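Local atomic coordinates of putative tryptophan halogenase (Xanthomonas campestris pv. campestris, PDB entry 6Y1W), a protein that is a flavin-dependent halogenase, probably using FAD to halogenate an aromatic substrate, and is seen here without its cofactor. Residues E347-H352 with N437-E442; H387-V392 with E414-L419; C140-A145 with G157-A162; G25-M30 with H352-G357. One frame throughout, in Å; residues are numbered along the deposited sequence.

Contact 1 (E347-H352 with N437-E442); sequences ESTNIH and NELFAE. With BUD ((2S,3S)-butane-2,3-diol), chain H.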
# COMPACT_ATOMS: atom_id res chain seq x y z
N GLU A 347 17.57 2.18 -13.00
CA GLU A 347 16.13 1.97 -13.14
C GLU A 347 15.39 3.29 -13.37
O GLU A 347 14.20 3.39 -13.09
CB GLU A 347 15.54 1.24 -11.92
CG GLU A 347 15.86 -0.27 -11.90
CD GLU A 347 15.05 -1.08 -12.91
OE1 GLU A 347 14.06 -0.55 -13.48
OE2 GLU A 347 15.41 -2.30 -13.16
N SER A 348 16.08 4.32 -13.88
CA SER A 348 15.45 5.56 -14.33
C SER A 348 14.57 6.18 -13.23
O SER A 348 13.42 6.54 -13.48
CB SER A 348 14.61 5.37 -15.61
OG SER A 348 15.24 4.51 -16.59
N THR A 349 15.14 6.34 -12.04
CA THR A 349 14.37 6.84 -10.89
C THR A 349 14.65 8.31 -10.54
O THR A 349 13.98 8.82 -9.64
CB THR A 349 14.63 5.97 -9.65
OG1 THR A 349 16.05 5.75 -9.46
CG2 THR A 349 13.92 4.63 -9.74
N ASN A 350 15.55 9.02 -11.22
CA ASN A 350 15.93 10.38 -10.77
C ASN A 350 14.73 11.34 -10.79
O ASN A 350 14.40 11.98 -9.78
CB ASN A 350 17.05 10.93 -11.67
CG ASN A 350 17.32 12.42 -11.42
OD1 ASN A 350 17.67 12.77 -10.30
ND2 ASN A 350 17.17 13.29 -12.45
N ILE A 351 14.09 11.48 -11.95
CA ILE A 351 12.95 12.40 -12.04
C ILE A 351 11.79 11.95 -11.16
O ILE A 351 11.10 12.79 -10.56
CB ILE A 351 12.58 12.59 -13.52
CG1 ILE A 351 13.56 13.61 -14.12
CG2 ILE A 351 11.12 13.10 -13.68
CD1 ILE A 351 13.44 13.75 -15.64
N HIS A 352 11.59 10.65 -11.02
CA HIS A 352 10.55 10.12 -10.14
C HIS A 352 10.77 10.56 -8.70
O HIS A 352 9.82 10.92 -8.00
CB HIS A 352 10.56 8.60 -10.25
CG HIS A 352 9.76 7.93 -9.18
ND1 HIS A 352 8.39 7.74 -9.28
CD2 HIS A 352 10.13 7.41 -7.99
CE1 HIS A 352 7.96 7.12 -8.20
NE2 HIS A 352 8.99 6.90 -7.40
N ASN A 437 3.58 2.08 -0.68
CA ASN A 437 3.87 2.80 -1.91
C ASN A 437 5.27 2.52 -2.40
O ASN A 437 5.92 3.41 -2.96
CB ASN A 437 3.72 4.33 -1.83
CG ASN A 437 2.52 4.79 -1.06
OD1 ASN A 437 1.41 4.32 -1.29
ND2 ASN A 437 2.73 5.77 -0.19
N GLU A 438 5.79 1.31 -2.16
CA GLU A 438 7.02 0.92 -2.83
C GLU A 438 6.85 1.13 -4.32
O GLU A 438 5.78 0.86 -4.88
CB GLU A 438 7.37 -0.53 -2.54
CG GLU A 438 7.88 -0.74 -1.15
CD GLU A 438 7.84 -2.20 -0.75
OE1 GLU A 438 7.26 -3.03 -1.50
OE2 GLU A 438 8.41 -2.52 0.32
N LEU A 439 7.92 1.63 -4.96
CA LEU A 439 7.86 1.88 -6.39
C LEU A 439 7.71 0.58 -7.18
O LEU A 439 6.90 0.50 -8.10
CB LEU A 439 9.10 2.64 -6.84
CG LEU A 439 9.29 2.72 -8.35
CD1 LEU A 439 8.14 3.49 -9.04
CD2 LEU A 439 10.62 3.40 -8.65
N PHE A 440 8.54 -0.42 -6.89
CA PHE A 440 8.66 -1.55 -7.81
C PHE A 440 7.54 -2.56 -7.56
O PHE A 440 7.36 -3.05 -6.44
CB PHE A 440 10.05 -2.16 -7.71
CG PHE A 440 11.12 -1.23 -8.26
CD1 PHE A 440 11.20 -1.02 -9.63
CD2 PHE A 440 11.99 -0.53 -7.43
CE1 PHE A 440 12.13 -0.17 -10.15
CE2 PHE A 440 12.92 0.34 -7.94
CZ PHE A 440 13.00 0.52 -9.31
N ALA A 441 6.77 -2.83 -8.61
CA ALA A 441 5.65 -3.74 -8.56
C ALA A 441 6.14 -5.19 -8.51
O ALA A 441 7.31 -5.50 -8.73
CB ALA A 441 4.76 -3.53 -9.78
N GLU A 442 5.21 -6.09 -8.17
CA GLU A 442 5.54 -7.51 -8.22
C GLU A 442 6.14 -7.92 -9.56
O GLU A 442 7.12 -8.68 -9.59
CB GLU A 442 4.29 -8.34 -7.89
CG GLU A 442 3.91 -8.23 -6.42
CD GLU A 442 2.67 -9.02 -6.05
OE1 GLU A 442 2.12 -9.71 -6.92
OE2 GLU A 442 2.25 -8.95 -4.88
C1 BUD H . 8.58 1.76 -12.74
O1 BUD H . 9.78 -0.29 -12.75
C2 BUD H . 8.82 0.44 -12.02
O2 BUD H . 7.64 -1.56 -11.20
C3 BUD H . 7.51 -0.35 -11.94
C4 BUD H . 6.44 0.53 -11.28
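Glu347 and Phe440 have their CA atoms 9.8 Å apart, and Thr349 and Leu439 9.3 Å, so the loop leading into helix 350-363 meets the loop before helix 442-451 through side chains. Leu439 has the largest share of the contact, with Phe440 close behind. Leu439 CD1 lies over one face of the His352 imidazole, a CH-pi contact 4.1 Å from the ring centroid. Leu439 CD2 packs on Thr349 CG2 at 3.7 Å. His352 and Leu439 meet tip to tip, and His352 ND1 is hydrogen-bonded to Ser65 OG. Phe440 reaches Glu347 with the far end of its ring: CZ is 3.7 Å from Glu347 CB, which sits at the ring edge. The loop belongs to the tryptophan halogenase fold; Glu347 is predicted to bind L-tryptophan and Ile351 FAD, consistent with a place between the two sites. Glu347 bends at chi2 (-75°), which leaves its CD 4.1 Å from Phe440 CE1, with the carboxylate plane 79° from the ring. Glu347 OE2 is held by His395 and His106, outside the two segments. Ser348 OG is hydrogen-bonded to NZ of Lys89, the predicted active-site residue. Beside Phe440, O2 of a butanediol takes a nearly straight hydrogen bond from Ala441 N at 3.0 Å, and its O1 lies at the phenyl edge, 3.5 Å from Phe440 CD1.

Contact 2 (H387-V392 with E414-L419); sequences HIRDFV and EIPDSL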
# COMPACT_ATOMS: atom_id res chain seq x y z
N HIS A 387 13.52 1.30 -0.28
CA HIS A 387 12.99 0.27 -1.17
C HIS A 387 13.62 0.36 -2.56
O HIS A 387 13.95 -0.67 -3.18
CB HIS A 387 11.48 0.40 -1.28
CG HIS A 387 10.97 -0.23 -2.52
ND1 HIS A 387 10.85 -1.59 -2.63
CD2 HIS A 387 10.65 0.29 -3.73
CE1 HIS A 387 10.44 -1.89 -3.85
NE2 HIS A 387 10.30 -0.77 -4.53
N ILE A 388 13.75 1.57 -3.10
CA ILE A 388 14.40 1.69 -4.41
C ILE A 388 15.87 1.30 -4.32
O ILE A 388 16.39 0.59 -5.20
CB ILE A 388 14.19 3.12 -4.95
CG1 ILE A 388 12.70 3.35 -5.21
CG2 ILE A 388 14.89 3.34 -6.23
CD1 ILE A 388 12.37 4.91 -5.41
N ARG A 389 16.55 1.73 -3.25
CA ARG A 389 17.95 1.34 -3.01
C ARG A 389 18.10 -0.17 -3.10
O ARG A 389 19.02 -0.67 -3.78
CB ARG A 389 18.41 1.84 -1.63
CG ARG A 389 19.85 1.39 -1.29
CD ARG A 389 20.05 1.37 0.21
NE ARG A 389 19.21 0.35 0.80
CZ ARG A 389 18.88 0.33 2.10
NH1 ARG A 389 19.37 1.29 2.90
NH2 ARG A 389 18.09 -0.66 2.59
N ASP A 390 17.19 -0.92 -2.44
CA ASP A 390 17.32 -2.37 -2.41
C ASP A 390 17.21 -2.94 -3.81
O ASP A 390 17.88 -3.93 -4.15
CB ASP A 390 16.26 -3.00 -1.51
CG ASP A 390 16.57 -2.85 -0.02
OD1 ASP A 390 17.65 -2.30 0.32
OD2 ASP A 390 15.69 -3.25 0.78
N PHE A 391 16.34 -2.35 -4.64
CA PHE A 391 16.15 -2.87 -5.99
C PHE A 391 17.38 -2.59 -6.86
O PHE A 391 17.73 -3.40 -7.74
CB PHE A 391 14.89 -2.24 -6.60
CG PHE A 391 14.29 -3.08 -7.73
CD1 PHE A 391 13.36 -4.06 -7.44
CD2 PHE A 391 14.67 -2.87 -9.06
CE1 PHE A 391 12.81 -4.85 -8.47
CE2 PHE A 391 14.14 -3.62 -10.08
CZ PHE A 391 13.20 -4.62 -9.80
N VAL A 392 18.04 -1.44 -6.65
CA VAL A 392 19.28 -1.15 -7.36
C VAL A 392 20.36 -2.13 -6.93
O VAL A 392 21.06 -2.70 -7.77
CB VAL A 392 19.68 0.31 -7.11
CG1 VAL A 392 21.11 0.62 -7.65
CG2 VAL A 392 18.61 1.26 -7.72
N GLU A 414 27.99 -8.42 1.71
CA GLU A 414 26.79 -8.44 2.54
C GLU A 414 25.77 -7.45 1.99
O GLU A 414 26.13 -6.46 1.37
CB GLU A 414 27.14 -8.06 3.98
CG GLU A 414 28.15 -9.00 4.61
CD GLU A 414 27.65 -10.43 4.66
OE1 GLU A 414 26.55 -10.66 5.21
OE2 GLU A 414 28.35 -11.33 4.13
N ILE A 415 24.49 -7.76 2.19
CA ILE A 415 23.40 -6.92 1.66
C ILE A 415 22.41 -6.60 2.77
O ILE A 415 22.36 -7.28 3.81
CB ILE A 415 22.69 -7.59 0.47
CG1 ILE A 415 22.20 -9.00 0.86
CG2 ILE A 415 23.65 -7.56 -0.74
CD1 ILE A 415 21.11 -9.60 -0.12
N PRO A 416 21.57 -5.58 2.57
CA PRO A 416 20.54 -5.28 3.58
C PRO A 416 19.62 -6.47 3.80
O PRO A 416 19.23 -7.17 2.86
CB PRO A 416 19.77 -4.09 2.99
CG PRO A 416 20.71 -3.47 2.00
CD PRO A 416 21.49 -4.66 1.43
N ASP A 417 19.25 -6.68 5.08
CA ASP A 417 18.36 -7.78 5.41
C ASP A 417 17.05 -7.68 4.65
O ASP A 417 16.43 -8.71 4.32
CB ASP A 417 18.06 -7.75 6.93
CG ASP A 417 19.24 -8.25 7.77
OD1 ASP A 417 20.07 -9.03 7.25
OD2 ASP A 417 19.33 -7.86 8.95
N SER A 418 16.59 -6.45 4.39
CA SER A 418 15.33 -6.25 3.67
C SER A 418 15.41 -6.85 2.27
O SER A 418 14.46 -7.47 1.80
CB SER A 418 14.98 -4.75 3.62
OG SER A 418 16.05 -3.92 3.13
N LEU A 419 16.56 -6.70 1.60
CA LEU A 419 16.72 -7.29 0.28
C LEU A 419 16.92 -8.80 0.36
O LEU A 419 16.39 -9.55 -0.45
CB LEU A 419 17.89 -6.63 -0.48
CG LEU A 419 18.24 -7.35 -1.79
CD1 LEU A 419 17.04 -7.28 -2.76
CD2 LEU A 419 19.48 -6.69 -2.38
O HOH W 1 16.92 -1.76 5.18
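Asp390 and Leu419 bring helix 371-397 and the start of helix 417-429 close together, with their CA atoms 5.6 Å apart. This is the tight, buried part of the contact. The two side chains slide past each other in opposite directions, and Asp390 CG lies 4.0 Å from Leu419 CB. The methyl CD2 of Leu419 packs on the backbone carbonyl, 3.6 Å from Asp390 O. Pro416, at the N-cap position of helix 417-429, sets its CG over one face of the Arg389 guanidinium and 3.7 Å from Asp390 OD1. The arrangement is a helix N-terminus packed on the side of a longer helix in the helical part of this halogenase. Arg389 turns back at chi3 (66°) and grips its neighbour side-on. Arg389 NE and NH2 both hydrogen-bond Asp390 OD1 from the same face of the carboxylate, the NH2 bond a salt bridge of 2.8 Å. Trp240 adds a cation-pi contact to the arginine. Asp390 OD2 takes a very short hydrogen bond from Ser418 OG, 2.5 Å away. Here the contact reaches its solvent side. Ser418 is exposed, and its OG stays 3.9 Å from Arg389 NH2. A water donates to Ser418 OG while accepting from Arg389 NH2 at 3.0 Å.

Contact 3 (C140-A145 with G157-A162); sequences CLELRA and GGMNYA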
# COMPACT_ATOMS: atom_id res chain seq x y z
N CYS A 140 4.22 -10.90 -21.97
CA CYS A 140 4.10 -9.51 -21.54
C CYS A 140 4.10 -8.59 -22.77
O CYS A 140 5.09 -8.54 -23.51
CB CYS A 140 5.26 -9.13 -20.63
SG CYS A 140 5.16 -7.41 -20.10
N LEU A 141 3.00 -7.86 -22.97
CA LEU A 141 2.87 -7.01 -24.17
C LEU A 141 3.96 -5.94 -24.22
O LEU A 141 4.59 -5.72 -25.26
CB LEU A 141 1.49 -6.35 -24.20
CG LEU A 141 1.27 -5.32 -25.31
CD1 LEU A 141 1.38 -5.96 -26.70
CD2 LEU A 141 -0.06 -4.54 -25.11
N GLU A 142 4.16 -5.22 -23.11
CA GLU A 142 5.14 -4.13 -23.17
C GLU A 142 6.52 -4.66 -23.52
O GLU A 142 7.28 -4.01 -24.25
CB GLU A 142 5.18 -3.39 -21.83
CG GLU A 142 3.99 -2.47 -21.63
CD GLU A 142 2.74 -3.18 -21.07
OE1 GLU A 142 2.68 -4.43 -20.97
OE2 GLU A 142 1.80 -2.45 -20.67
N LEU A 143 6.86 -5.83 -23.00
CA LEU A 143 8.15 -6.44 -23.31
C LEU A 143 8.24 -6.76 -24.80
O LEU A 143 9.26 -6.45 -25.45
CB LEU A 143 8.36 -7.72 -22.48
CG LEU A 143 9.78 -8.31 -22.57
CD1 LEU A 143 10.18 -8.95 -21.20
CD2 LEU A 143 9.87 -9.36 -23.69
N ARG A 144 7.18 -7.34 -25.36
CA ARG A 144 7.20 -7.62 -26.79
C ARG A 144 7.28 -6.32 -27.61
O ARG A 144 7.91 -6.29 -28.67
CB ARG A 144 5.97 -8.42 -27.18
CG ARG A 144 6.01 -9.87 -26.67
CD ARG A 144 7.04 -10.71 -27.43
NE ARG A 144 6.58 -10.83 -28.82
CZ ARG A 144 7.31 -10.59 -29.91
NH1 ARG A 144 8.59 -10.23 -29.81
NH2 ARG A 144 6.77 -10.73 -31.13
N ALA A 145 6.66 -5.23 -27.11
CA ALA A 145 6.78 -3.96 -27.82
C ALA A 145 8.21 -3.43 -27.77
O ALA A 145 8.66 -2.72 -28.69
CB ALA A 145 5.80 -2.94 -27.22
N GLY A 157 -5.78 2.76 -20.70
CA GLY A 157 -4.39 2.57 -20.26
C GLY A 157 -3.87 1.17 -20.46
O GLY A 157 -3.16 0.64 -19.59
N GLY A 158 -4.19 0.55 -21.60
CA GLY A 158 -3.77 -0.83 -21.84
C GLY A 158 -2.29 -0.99 -22.15
O GLY A 158 -1.78 -2.11 -22.08
N MET A 159 -1.61 0.09 -22.50
CA MET A 159 -0.15 0.08 -22.68
C MET A 159 0.46 0.91 -21.56
O MET A 159 0.07 2.07 -21.36
CB MET A 159 0.23 0.68 -24.04
CG MET A 159 0.32 -0.33 -25.20
SD MET A 159 1.76 -1.40 -25.09
CE MET A 159 2.86 -0.21 -24.43
N ASN A 160 1.38 0.31 -20.79
CA ASN A 160 2.08 1.02 -19.73
C ASN A 160 3.41 1.54 -20.25
O ASN A 160 4.16 0.77 -20.87
CB ASN A 160 2.29 0.08 -18.55
CG ASN A 160 0.97 -0.32 -17.92
OD1 ASN A 160 0.39 0.47 -17.19
ND2 ASN A 160 0.45 -1.49 -18.28
N TYR A 161 3.70 2.83 -20.03
CA TYR A 161 4.83 3.44 -20.73
C TYR A 161 5.30 4.67 -19.98
O TYR A 161 4.63 5.19 -19.07
CB TYR A 161 4.47 3.84 -22.18
CG TYR A 161 3.46 4.98 -22.22
CD1 TYR A 161 2.07 4.72 -22.21
CD2 TYR A 161 3.88 6.30 -22.27
CE1 TYR A 161 1.17 5.76 -22.18
CE2 TYR A 161 2.95 7.36 -22.25
CZ TYR A 161 1.60 7.05 -22.24
OH TYR A 161 0.66 8.07 -22.22
N ALA A 162 6.49 5.15 -20.38
CA ALA A 162 7.00 6.45 -19.93
C ALA A 162 7.78 7.06 -21.10
O ALA A 162 7.45 6.77 -22.26
CB ALA A 162 7.86 6.31 -18.68
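Glu142 of helix 141-148 reaches Asn160 in the loop before strand 162-166, tying the first turn of the helix to the end of the loop in a helix-loop-strand connection. The two side chains cross obliquely, with the carboxylate and amide planes 28° apart. One oxygen does all the accepting. Asn160 N bonds Glu142 OE2 at 2.8 Å through the anti lone pair, and Asn160 ND2 bonds the same OE2 at 2.9 Å from the syn side, 34° out of the carboxylate plane. Backbone and side chain of one residue thus hold a single oxygen, which would fix the rotation of the carboxylate. Glu142 bends at chi2 (84°), which turns its CD toward Asn160. Met159 runs past Glu142 in the opposite direction and lays its CE 3.8 Å from Glu142 CG. It is itself folded at chi2 and chi3. Leu141 crosses Met159 at about a right angle, and Leu141 CD2 touches Met159 SD at 3.6 Å. Leu154 packs on both Leu141 and Met159, while helix 468-486 lies against Leu141. Beyond the loop, Ala162 pairs by backbone with Lys89, the predicted active-site residue. Asn160 O is buried without a polar partner and lies 3.3 Å from Glu142 CG.

Contact 4 (G25-M30 with H352-G357); sequences GTAGWM and HLIQRG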
# COMPACT_ATOMS: atom_id res chain seq x y z
N GLY A 25 17.01 23.91 -13.00
CA GLY A 25 17.11 22.63 -13.60
C GLY A 25 15.79 21.88 -13.43
O GLY A 25 14.73 22.45 -13.21
N THR A 26 15.88 20.57 -13.52
CA THR A 26 14.70 19.73 -13.41
C THR A 26 14.06 19.85 -12.03
O THR A 26 12.84 19.94 -11.88
CB THR A 26 15.15 18.30 -13.67
OG1 THR A 26 15.92 18.27 -14.89
CG2 THR A 26 13.98 17.40 -13.76
N ALA A 27 14.89 19.76 -10.98
CA ALA A 27 14.31 19.74 -9.64
C ALA A 27 13.58 21.04 -9.34
O ALA A 27 12.45 21.04 -8.84
CB ALA A 27 15.39 19.48 -8.59
N GLY A 28 14.25 22.16 -9.61
CA GLY A 28 13.68 23.45 -9.24
C GLY A 28 12.43 23.76 -10.05
O GLY A 28 11.42 24.24 -9.49
N TRP A 29 12.48 23.49 -11.36
CA TRP A 29 11.33 23.89 -12.18
C TRP A 29 10.21 22.87 -12.10
O TRP A 29 9.04 23.24 -12.29
CB TRP A 29 11.76 24.18 -13.63
CG TRP A 29 12.54 25.48 -13.73
CD1 TRP A 29 13.86 25.63 -14.01
CD2 TRP A 29 12.03 26.80 -13.48
NE1 TRP A 29 14.21 26.96 -13.98
CE2 TRP A 29 13.10 27.70 -13.64
CE3 TRP A 29 10.78 27.30 -13.13
CZ2 TRP A 29 12.96 29.08 -13.46
CZ3 TRP A 29 10.63 28.66 -12.95
CH2 TRP A 29 11.72 29.54 -13.11
N MET A 30 10.48 21.59 -11.82
CA MET A 30 9.37 20.70 -11.50
C MET A 30 8.67 21.16 -10.23
O MET A 30 7.44 21.11 -10.13
CB MET A 30 9.84 19.24 -11.35
CG MET A 30 10.14 18.50 -12.61
SD MET A 30 10.79 16.82 -12.38
CE MET A 30 9.34 15.99 -11.73
N HIS A 352 11.59 10.65 -11.02
CA HIS A 352 10.55 10.12 -10.14
C HIS A 352 10.77 10.56 -8.70
O HIS A 352 9.82 10.92 -8.00
CB HIS A 352 10.56 8.60 -10.25
CG HIS A 352 9.76 7.93 -9.18
ND1 HIS A 352 8.39 7.74 -9.28
CD2 HIS A 352 10.13 7.41 -7.99
CE1 HIS A 352 7.96 7.12 -8.20
NE2 HIS A 352 8.99 6.90 -7.40
N LEU A 353 12.02 10.52 -8.24
CA LEU A 353 12.27 10.90 -6.86
C LEU A 353 12.05 12.38 -6.63
O LEU A 353 11.62 12.77 -5.55
CB LEU A 353 13.68 10.49 -6.43
CG LEU A 353 13.74 8.98 -6.17
CD1 LEU A 353 15.21 8.53 -6.18
CD2 LEU A 353 13.03 8.55 -4.88
N ILE A 354 12.33 13.22 -7.64
CA ILE A 354 11.95 14.63 -7.56
C ILE A 354 10.44 14.76 -7.44
O ILE A 354 9.91 15.47 -6.57
CB ILE A 354 12.48 15.40 -8.78
CG1 ILE A 354 14.01 15.45 -8.75
CG2 ILE A 354 11.93 16.85 -8.73
CD1 ILE A 354 14.63 15.93 -10.10
N GLN A 355 9.71 14.08 -8.35
CA GLN A 355 8.26 14.16 -8.35
C GLN A 355 7.68 13.71 -7.02
O GLN A 355 6.77 14.35 -6.48
CB GLN A 355 7.69 13.29 -9.47
CG GLN A 355 6.21 13.01 -9.31
CD GLN A 355 5.65 12.22 -10.48
OE1 GLN A 355 6.26 12.18 -11.58
NE2 GLN A 355 4.47 11.62 -10.28
N ARG A 356 8.21 12.60 -6.46
CA ARG A 356 7.66 12.14 -5.17
C ARG A 356 7.86 13.19 -4.08
O ARG A 356 6.97 13.42 -3.25
CB ARG A 356 8.32 10.83 -4.72
CG ARG A 356 7.97 9.64 -5.61
CD ARG A 356 6.46 9.31 -5.60
NE ARG A 356 6.03 9.10 -4.22
CZ ARG A 356 4.94 9.63 -3.68
NH1 ARG A 356 4.14 10.41 -4.40
NH2 ARG A 356 4.66 9.37 -2.40
N GLY A 357 9.03 13.81 -4.04
CA GLY A 357 9.27 14.82 -3.01
C GLY A 357 8.30 15.98 -3.16
O GLY A 357 7.83 16.53 -2.16
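Ile354 CG2 is anti to its own backbone N, which puts it between Ala27 CA and Met30 SD; chi2 (167°) then extends Ile354 CD1 to Ala27. Met30 bends at chi3 (70°), which carries its CE to Gln355. Ile354 is the main side chain of the contact. Ile354 CD1 meets Ala27 CB at 3.9 Å. Thr26 CG2, in one of the two conformers of that residue, approaches the same Ile354 CD1 at 4.0 Å, the side chains crossing at about a right angle. The other branch, Ile354 CG2, lies 3.9 Å from Ala27 CA and 3.8 Å from Met30 SD. Met30 also crosses Ile354 at about a right angle, while Met30 CE rests 3.9 Å from Gln355 CB. The contact is van der Waals packing, mostly of apolar groups. Gln355 turns its amide elsewhere: NE2 is hydrogen-bonded to Ser65 O. Gly25 and Gly28 fit a Rossmann-type GxGxxG pattern, and Gly25, Thr26 and Ala27 belong to the predicted FAD site. A tartrate, probably from the crystallisation liquor, is hydrogen-bonded to the backbone N of Thr26 and of Ala27. The short helix segments run nearly parallel, crossing at -27° with axes 9.9 Å apart. Helix 25-39 follows strand 18-22 of the mixed sheet and packs on helix 350-363 through Ala27 and Met30, while Trp29 packs on helix 167-180. Helix 65-73 joins them, with Phe69 touching both Met30 and Gln355.

Along the chain the first segment of contact 4 comes first, then the whole of contact 3. Helix 350-363 ties contacts 1 and 4 together: they share His352, and their centres lie 14 Å apart. Ile351 also touches Thr26, so the predicted tryptophan residue Glu347 and the predicted FAD residue Ile351 lie on one short run of chain, beside Thr26 of the predicted FAD site. Contact 2 falls between the two segments of contact 1, on helices 371-397 and 417-429, and its centre is also 14 Å from that of contact 1. There Phe391 stacks on Phe440. Contact 3 stands apart, 16 Å from contact 1 and 27 Å from contact 2 between centres, with no touch to the others.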